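Local structure of endonuclease Bse634IR (Geobacillus stearothermophilus, 3V20) at residues 105-110 against 142-147; 147-152 against 193-198. The protein probably cuts double-stranded DNA at a specific sequence as a metal-dependent restriction endonuclease of the Cfr10I/Bse634I family. The protein carries 1 engineered substitution. One frame throughout, in Å; residues are numbered along the deposited sequence.

Contact 1: 105-110 against 142-147. Unlike the reference sequence in segment 105-110: F110 (reference Leu). With CA (calcium ion), chain F; nucleotides of chain C.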
loop_
_atom_site.group_PDB
_atom_site.type_symbol
_atom_site.label_atom_id
_atom_site.label_comp_id
_atom_site.label_asym_id
_atom_site.label_seq_id
_atom_site.Cartn_x
_atom_site.Cartn_y
_atom_site.Cartn_z
ATOM N N PRO A 105 -13.740 -6.532 -11.225
ATOM C CA PRO A 105 -12.454 -6.822 -11.860
ATOM C C PRO A 105 -11.481 -5.635 -11.687
ATOM O O PRO A 105 -11.789 -4.684 -10.968
ATOM C CB PRO A 105 -12.840 -7.022 -13.321
ATOM C CG PRO A 105 -14.003 -6.079 -13.516
ATOM C CD PRO A 105 -14.696 -5.927 -12.179
ATOM N N ASN A 106 -10.322 -5.685 -12.334
ATOM C CA ASN A 106 -9.382 -4.568 -12.254
ATOM C C ASN A 106 -9.853 -3.301 -12.985
ATOM O O ASN A 106 -10.755 -3.355 -13.823
ATOM C CB ASN A 106 -7.947 -4.992 -12.626
ATOM C CG ASN A 106 -7.710 -5.089 -14.126
ATOM O OD1 ASN A 106 -8.021 -4.173 -14.888
ATOM N ND2 ASN A 106 -7.096 -6.189 -14.550
ATOM N N VAL A 107 -9.216 -2.181 -12.658
ATOM C CA VAL A 107 -9.625 -0.860 -13.121
ATOM C C VAL A 107 -9.544 -0.654 -14.649
ATOM O O VAL A 107 -10.286 0.167 -15.195
ATOM C CB VAL A 107 -8.875 0.270 -12.327
ATOM C CG1 VAL A 107 -7.448 0.522 -12.865
ATOM C CG2 VAL A 107 -9.691 1.546 -12.304
ATOM N N LYS A 108 -8.660 -1.391 -15.325
ATOM C CA LYS A 108 -8.570 -1.333 -16.791
ATOM C C LYS A 108 -9.678 -2.130 -17.475
ATOM O O LYS A 108 -10.276 -1.653 -18.434
ATOM C CB LYS A 108 -7.179 -1.746 -17.320
ATOM C CG LYS A 108 -6.117 -0.635 -17.239
ATOM C CD LYS A 108 -6.688 0.746 -17.609
ATOM C CE LYS A 108 -6.159 1.872 -16.708
ATOM N NZ LYS A 108 -7.223 2.913 -16.396
ATOM N N THR A 109 -9.954 -3.331 -16.971
ATOM C CA THR A 109 -11.048 -4.164 -17.475
ATOM C C THR A 109 -12.396 -3.482 -17.310
ATOM O O THR A 109 -13.215 -3.500 -18.219
ATOM C CB THR A 109 -11.092 -5.509 -16.748
ATOM O OG1 THR A 109 -9.816 -6.142 -16.868
ATOM C CG2 THR A 109 -12.167 -6.417 -17.331
ATOM N N PHE A 110 -12.619 -2.884 -16.143
ATOM C CA PHE A 110 -13.882 -2.222 -15.843
ATOM C C PHE A 110 -13.690 -1.226 -14.702
ATOM O O PHE A 110 -13.743 -1.589 -13.522
ATOM C CB PHE A 110 -14.945 -3.270 -15.494
ATOM C CG PHE A 110 -16.344 -2.735 -15.432
ATOM C CD1 PHE A 110 -17.124 -2.662 -16.582
ATOM C CD2 PHE A 110 -16.900 -2.343 -14.218
ATOM C CE1 PHE A 110 -18.430 -2.175 -16.529
ATOM C CE2 PHE A 110 -18.203 -1.853 -14.153
ATOM C CZ PHE A 110 -18.969 -1.768 -15.310
ATOM N N THR A 142 -7.414 5.137 -7.692
ATOM C CA THR A 142 -7.322 4.020 -6.758
ATOM C C THR A 142 -7.584 2.687 -7.462
ATOM O O THR A 142 -8.191 2.650 -8.537
ATOM C CB THR A 142 -8.321 4.172 -5.591
ATOM O OG1 THR A 142 -8.090 3.119 -4.644
ATOM C CG2 THR A 142 -9.782 4.118 -6.087
ATOM N N SER A 143 -7.134 1.591 -6.859
ATOM C CA SER A 143 -7.487 0.263 -7.371
ATOM C C SER A 143 -8.986 0.040 -7.159
ATOM O O SER A 143 -9.549 0.621 -6.239
ATOM C CB SER A 143 -6.638 -0.833 -6.707
ATOM O OG SER A 143 -6.415 -0.582 -5.325
ATOM N N ASN A 144 -9.634 -0.738 -8.039
ATOM C CA ASN A 144 -11.087 -1.048 -7.935
ATOM C C ASN A 144 -11.412 -1.704 -6.592
ATOM O O ASN A 144 -10.639 -2.545 -6.125
ATOM C CB ASN A 144 -11.512 -2.014 -9.055
ATOM C CG ASN A 144 -12.326 -1.349 -10.172
ATOM O OD1 ASN A 144 -12.519 -0.140 -10.203
ATOM N ND2 ASN A 144 -12.808 -2.167 -11.099
ATOM N N PRO A 145 -12.546 -1.338 -5.962
ATOM C CA PRO A 145 -12.887 -2.075 -4.745
ATOM C C PRO A 145 -13.116 -3.555 -5.091
ATOM O O PRO A 145 -13.578 -3.850 -6.205
ATOM C CB PRO A 145 -14.201 -1.426 -4.285
ATOM C CG PRO A 145 -14.382 -0.219 -5.115
ATOM C CD PRO A 145 -13.633 -0.436 -6.377
ATOM N N ASP A 146 -12.782 -4.468 -4.177
ATOM C CA ASP A 146 -13.017 -5.906 -4.407
ATOM C C ASP A 146 -14.487 -6.314 -4.523
ATOM O O ASP A 146 -14.850 -7.047 -5.450
ATOM C CB ASP A 146 -12.335 -6.748 -3.341
ATOM C CG ASP A 146 -10.834 -6.651 -3.415
ATOM O OD1 ASP A 146 -10.293 -6.663 -4.549
ATOM O OD2 ASP A 146 -10.193 -6.546 -2.346
ATOM N N LEU A 147 -15.309 -5.864 -3.574
ATOM C CA LEU A 147 -16.754 -6.087 -3.599
ATOM C C LEU A 147 -17.495 -4.771 -3.545
ATOM O O LEU A 147 -17.127 -3.889 -2.779
ATOM C CB LEU A 147 -17.219 -6.936 -2.408
ATOM C CG LEU A 147 -16.754 -8.366 -2.140
ATOM C CD1 LEU A 147 -17.400 -8.821 -0.834
ATOM C CD2 LEU A 147 -17.115 -9.300 -3.294
HETATM CA CA CA F . -7.959 -6.908 -2.228
ATOM P P DA C 5 -6.221 -2.147 -10.317
ATOM O OP1 DA C 5 -7.697 -2.147 -10.425
ATOM O OP2 DA C 5 -5.492 -0.943 -9.890
ATOM O "O5'" DA C 5 -5.785 -3.266 -9.265
ATOM C "C5'" DA C 5 -6.435 -4.519 -9.323
ATOM C "C4'" DA C 5 -5.706 -5.527 -8.486
ATOM O "O4'" DA C 5 -4.501 -5.943 -9.179
ATOM C "C3'" DA C 5 -5.325 -5.030 -7.093
ATOM O "O3'" DA C 5 -6.102 -5.747 -6.170
ATOM C "C2'" DA C 5 -3.830 -5.350 -7.010
ATOM C "C1'" DA C 5 -3.543 -6.267 -8.207
ATOM N N9 DA C 5 -2.201 -6.054 -8.751
ATOM C C8 DA C 5 -1.625 -4.846 -9.023
ATOM N N7 DA C 5 -0.410 -4.939 -9.498
ATOM C C5 DA C 5 -0.163 -6.299 -9.524
ATOM C C6 DA C 5 0.952 -7.055 -9.935
ATOM N N6 DA C 5 2.075 -6.506 -10.397
ATOM N N1 DA C 5 0.871 -8.403 -9.848
ATOM C C2 DA C 5 -0.261 -8.952 -9.379
ATOM N N3 DA C 5 -1.363 -8.325 -8.971
ATOM C C4 DA C 5 -1.264 -7.002 -9.091
ATOM P P DC C 4 -1.819 0.154 -14.380
ATOM O OP1 DC C 4 -2.768 1.290 -14.215
ATOM O OP2 DC C 4 -0.542 0.207 -13.639
ATOM O "O5'" DC C 4 -2.575 -1.183 -13.963
ATOM C "C5'" DC C 4 -3.773 -1.611 -14.596
ATOM C "C4'" DC C 4 -4.437 -2.675 -13.729
ATOM O "O4'" DC C 4 -3.815 -3.977 -13.930
ATOM C "C3'" DC C 4 -4.396 -2.413 -12.215
ATOM O "O3'" DC C 4 -5.693 -2.673 -11.713
ATOM C "C2'" DC C 4 -3.350 -3.398 -11.704
ATOM C "C1'" DC C 4 -3.368 -4.531 -12.712
ATOM N N1 DC C 4 -2.041 -5.214 -12.968
ATOM C C2 DC C 4 -1.957 -6.629 -13.008
ATOM O O2 DC C 4 -2.960 -7.337 -12.826
ATOM N N3 DC C 4 -0.750 -7.211 -13.251
ATOM C C4 DC C 4 0.340 -6.466 -13.433
ATOM N N4 DC C 4 1.494 -7.111 -13.668
ATOM C C5 DC C 4 0.280 -5.037 -13.405
ATOM C C6 DC C 4 -0.910 -4.463 -13.171
ATOM P P DC C 6 -5.742 -5.907 -4.621
ATOM O OP1 DC C 6 -6.995 -6.133 -3.897
ATOM O OP2 DC C 6 -4.902 -4.806 -4.146
ATOM O "O5'" DC C 6 -4.926 -7.263 -4.651
ATOM C "C5'" DC C 6 -5.575 -8.494 -4.905
ATOM C "C4'" DC C 6 -4.555 -9.609 -4.957
ATOM O "O4'" DC C 6 -3.570 -9.294 -5.958
ATOM C "C3'" DC C 6 -3.709 -9.808 -3.714
ATOM O "O3'" DC C 6 -4.466 -10.529 -2.786
ATOM C "C2'" DC C 6 -2.540 -10.622 -4.288
ATOM C "C1'" DC C 6 -2.394 -10.051 -5.716
ATOM N N1 DC C 6 -1.246 -9.123 -5.945
ATOM C C2 DC C 6 0.032 -9.611 -6.290
ATOM O O2 DC C 6 0.230 -10.841 -6.408
ATOM N N3 DC C 6 1.049 -8.717 -6.492
ATOM C C4 DC C 6 0.826 -7.397 -6.374
ATOM N N4 DC C 6 1.864 -6.565 -6.581
ATOM C C5 DC C 6 -0.478 -6.881 -6.021
ATOM C C6 DC C 6 -1.459 -7.771 -5.819
HETATM O O HOH W 1 -8.095 -4.337 -1.322
#
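N144 reaches into the turn formed by 105-110 and ties its two ends together with one amide nitrogen. ND2 donates to P105 O at 2.7 Å and to the backbone O of F110 (Leu in the reference sequence), also at 2.7 Å. Both acceptors lie close to the amide plane of N144, although the two carbonyls are met differently: over P105 the donor stands above the carbonyl plane, 38° out of it, and at F110 it is tilted by 22°. A first torsion of -106°, well off a staggered value, carries the amide to this point between them. With two N-H bonds placed and OD1 accepting from F112 N, the rotation of the amide about its last bond is fixed. V107 adds van der Waals contact: its CG2 methyl, anti to the backbone N, lies 3.9 Å from N144 OD1, the side chains passing at a slant.

The turn is stiffened from within, since N106 OD1 accepts from T109 N at 3.0 Å in an Asx motif. One DNA phosphate bridges the segments: OP1 of DA5 of chain C takes a bond of 2.7 Å from V107 N and a weak one of 3.4 Å from N144 N. Two residues on, D146 binds the calcium ion through OD2 at 2.3 Å, consistent with P145 and D146 being the PD of the PD-(D/E)XK motif.

The turn follows strand 99-103 and the second segment leads into strand 147-151, with T142, S143 and P145 against helix 207-226 and D146 against helix 68-93.

Contact 2: 147-152 against 193-198; sequences LLIIRQ and AGVGLK. With CA (calcium ion), chain F; nucleotides of chain C.
L147 and L197 meet because the first torsion of L147, -61°, sets its CG beside its own backbone N and anti to the carbonyl carbon, where it comes within 4.0 Å of L197 CD1. I149 uses a less usual second torsion of 97°, which turns CD1 toward the other strand to lie 4.0 Å from V195 CG2. Both pairs belong to two neighbouring antiparallel strands in the mixed central sheet of the PD-(D/E)XK nuclease fold, their segment directions differing by 164°.

The register is read from the backbone. L147 and V195 form a hydrogen-bonded pair, with L147 N to V195 O at 3.1 Å and V195 N to L147 O at 3.0 Å. I149 and A193 form the next such pair: I149 N reaches A193 O at 2.9 Å, whereas the return bond from A193 N to I149 O is weak at 3.4 Å. Between them, L148 and G194 make a non-hydrogen-bonded pair, and G194 CA approaches L147 O at 3.3 Å in a CA-H...O contact.

L147, I149, A193 and V195 share one face of the sheet. Helix 68-93 packs on it at L147, and also touches L197, while I290 of helix 280-291 touches I149, A193 and V195. L148 projects from the other face, toward M104 and I115. Strand 99-103 pairs along the far edge of 147-151, so this strand is interior to the sheet.

Beyond the residues paired with 147-151, segment 193-198 continues to the DNA and the metal. K198, probably the lysine of the motif, lies beside the phosphate of DC7 of chain C, and the preceding carbonyl, L197 O, coordinates the calcium ion at 2.4 Å.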
loop_
_atom_site.group_PDB
_atom_site.type_symbol
_atom_site.label_atom_id
_atom_site.label_comp_id
_atom_site.label_asym_id
_atom_site.label_seq_id
_atom_site.Cartn_x
_atom_site.Cartn_y
_atom_site.Cartn_z
ATOM N N LEU A 147 -15.309 -5.864 -3.574
ATOM C CA LEU A 147 -16.754 -6.087 -3.599
ATOM C C LEU A 147 -17.495 -4.771 -3.545
ATOM O O LEU A 147 -17.127 -3.889 -2.779
ATOM C CB LEU A 147 -17.219 -6.936 -2.408
ATOM C CG LEU A 147 -16.754 -8.366 -2.140
ATOM C CD1 LEU A 147 -17.400 -8.821 -0.834
ATOM C CD2 LEU A 147 -17.115 -9.300 -3.294
ATOM N N LEU A 148 -18.530 -4.641 -4.372
ATOM C CA LEU A 148 -19.489 -3.536 -4.260
ATOM C C LEU A 148 -20.832 -4.051 -3.777
ATOM O O LEU A 148 -21.315 -5.080 -4.253
ATOM C CB LEU A 148 -19.709 -2.825 -5.599
ATOM C CG LEU A 148 -18.599 -1.973 -6.206
ATOM C CD1 LEU A 148 -19.191 -1.180 -7.348
ATOM C CD2 LEU A 148 -17.971 -1.024 -5.190
ATOM N N ILE A 149 -21.421 -3.331 -2.827
ATOM C CA ILE A 149 -22.786 -3.598 -2.392
ATOM C C ILE A 149 -23.714 -2.493 -2.912
ATOM O O ILE A 149 -23.530 -1.313 -2.618
ATOM C CB ILE A 149 -22.900 -3.796 -0.856
ATOM C CG1 ILE A 149 -22.202 -5.092 -0.431
ATOM C CG2 ILE A 149 -24.348 -3.889 -0.434
ATOM C CD1 ILE A 149 -20.832 -4.881 0.053
ATOM N N ILE A 150 -24.703 -2.913 -3.694
ATOM C CA ILE A 150 -25.591 -2.021 -4.415
ATOM C C ILE A 150 -27.030 -2.337 -4.045
ATOM O O ILE A 150 -27.448 -3.503 -4.086
ATOM C CB ILE A 150 -25.392 -2.184 -5.938
ATOM C CG1 ILE A 150 -23.994 -1.693 -6.332
ATOM C CG2 ILE A 150 -26.461 -1.427 -6.717
ATOM C CD1 ILE A 150 -23.566 -2.113 -7.704
ATOM N N ARG A 151 -27.776 -1.295 -3.670
ATOM C CA ARG A 151 -29.213 -1.424 -3.403
ATOM C C ARG A 151 -30.050 -0.726 -4.481
ATOM O O ARG A 151 -30.178 0.505 -4.493
ATOM C CB ARG A 151 -29.562 -0.887 -2.010
ATOM C CG ARG A 151 -31.043 -0.929 -1.697
ATOM C CD ARG A 151 -31.359 -0.532 -0.275
ATOM N NE ARG A 151 -32.649 -1.101 0.103
ATOM C CZ ARG A 151 -33.054 -1.310 1.352
ATOM N NH1 ARG A 151 -32.266 -0.986 2.372
ATOM N NH2 ARG A 151 -34.250 -1.848 1.579
ATOM N N GLN A 152 -30.605 -1.522 -5.388
ATOM C CA GLN A 152 -31.448 -1.013 -6.466
ATOM C C GLN A 152 -32.302 -2.154 -7.032
ATOM O O GLN A 152 -31.793 -3.073 -7.675
ATOM C CB GLN A 152 -30.603 -0.343 -7.565
ATOM C CG GLN A 152 -31.418 0.494 -8.561
ATOM C CD GLN A 152 -30.556 1.358 -9.470
ATOM O OE1 GLN A 152 -29.732 2.154 -9.010
ATOM N NE2 GLN A 152 -30.762 1.225 -10.768
ATOM N N ALA A 193 -22.026 0.373 -0.076
ATOM C CA ALA A 193 -20.769 0.018 0.587
ATOM C C ALA A 193 -19.789 -0.642 -0.350
ATOM O O ALA A 193 -20.191 -1.180 -1.373
ATOM C CB ALA A 193 -21.023 -0.869 1.807
ATOM N N GLY A 194 -18.503 -0.577 -0.004
ATOM C CA GLY A 194 -17.463 -1.375 -0.673
ATOM C C GLY A 194 -16.626 -2.154 0.335
ATOM O O GLY A 194 -16.591 -1.808 1.530
ATOM N N VAL A 195 -15.966 -3.217 -0.127
ATOM C CA VAL A 195 -15.122 -4.039 0.743
ATOM C C VAL A 195 -13.783 -4.364 0.071
ATOM O O VAL A 195 -13.744 -4.751 -1.106
ATOM C CB VAL A 195 -15.817 -5.362 1.128
ATOM C CG1 VAL A 195 -14.938 -6.177 2.036
ATOM C CG2 VAL A 195 -17.199 -5.107 1.778
ATOM N N GLY A 196 -12.692 -4.191 0.825
ATOM C CA GLY A 196 -11.358 -4.587 0.389
ATOM C C GLY A 196 -10.985 -5.894 1.038
ATOM O O GLY A 196 -11.062 -6.017 2.265
ATOM N N LEU A 197 -10.590 -6.876 0.227
ATOM C CA LEU A 197 -10.288 -8.241 0.713
ATOM C C LEU A 197 -8.811 -8.588 0.633
ATOM O O LEU A 197 -8.203 -8.416 -0.409
ATOM C CB LEU A 197 -11.079 -9.265 -0.096
ATOM C CG LEU A 197 -12.620 -9.121 -0.077
ATOM C CD1 LEU A 197 -13.212 -9.986 -1.177
ATOM C CD2 LEU A 197 -13.224 -9.440 1.298
ATOM N N LYS A 198 -8.230 -9.097 1.723
ATOM C CA LYS A 198 -6.812 -9.470 1.736
ATOM C C LYS A 198 -6.598 -10.775 2.481
ATOM O O LYS A 198 -7.158 -10.933 3.560
ATOM C CB LYS A 198 -6.004 -8.394 2.442
ATOM C CG LYS A 198 -5.872 -7.118 1.671
ATOM C CD LYS A 198 -5.323 -6.033 2.548
ATOM C CE LYS A 198 -4.646 -4.967 1.757
ATOM N NZ LYS A 198 -4.841 -5.116 0.320
HETATM CA CA CA F . -7.959 -6.908 -2.228
ATOM P P DC C 7 -4.241 -10.411 -1.204
ATOM O OP1 DC C 7 -5.263 -11.265 -0.589
ATOM O OP2 DC C 7 -4.195 -8.979 -0.831
ATOM O "O5'" DC C 7 -2.820 -11.058 -0.925
ATOM C "C5'" DC C 7 -2.572 -12.420 -1.263
ATOM C "C4'" DC C 7 -1.158 -12.757 -0.842
ATOM O "O4'" DC C 7 -0.217 -12.045 -1.678
ATOM C "C3'" DC C 7 -0.813 -12.353 0.595
ATOM O "O3'" DC C 7 0.083 -13.278 1.179
ATOM C "C2'" DC C 7 -0.075 -11.034 0.422
ATOM C "C1'" DC C 7 0.663 -11.275 -0.886
ATOM N N1 DC C 7 1.072 -9.996 -1.529
ATOM C C2 DC C 7 2.411 -9.798 -1.915
ATOM O O2 DC C 7 3.262 -10.711 -1.763
ATOM N N3 DC C 7 2.752 -8.605 -2.477
ATOM C C4 DC C 7 1.836 -7.643 -2.638
ATOM N N4 DC C 7 2.226 -6.495 -3.201
ATOM C C5 DC C 7 0.464 -7.816 -2.251
ATOM C C6 DC C 7 0.142 -9.009 -1.707
HETATM O O HOH W 1 -8.095 -4.337 -1.322
#

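How the contacts relate
Contact 1 is partly buried and lies against the DNA backbone, whereas every touching residue of contact 2 is buried inside the central sheet. Their chemistry follows: a side-chain amide bonded to loop carbonyls in the first, a backbone ladder under aliphatic side chains in the second. The two run in series and share L147, the last residue of segment 142-147 and the first of strand 147-151. At this junction D146 and L147 both face V195, a classic beta bulge. D146 OD2 comes 2.6 Å from L197 N, a probable hydrogen bond, and the calcium site draws one ligand from each contact, a carboxylate from the loop side and a main-chain carbonyl from the sheet.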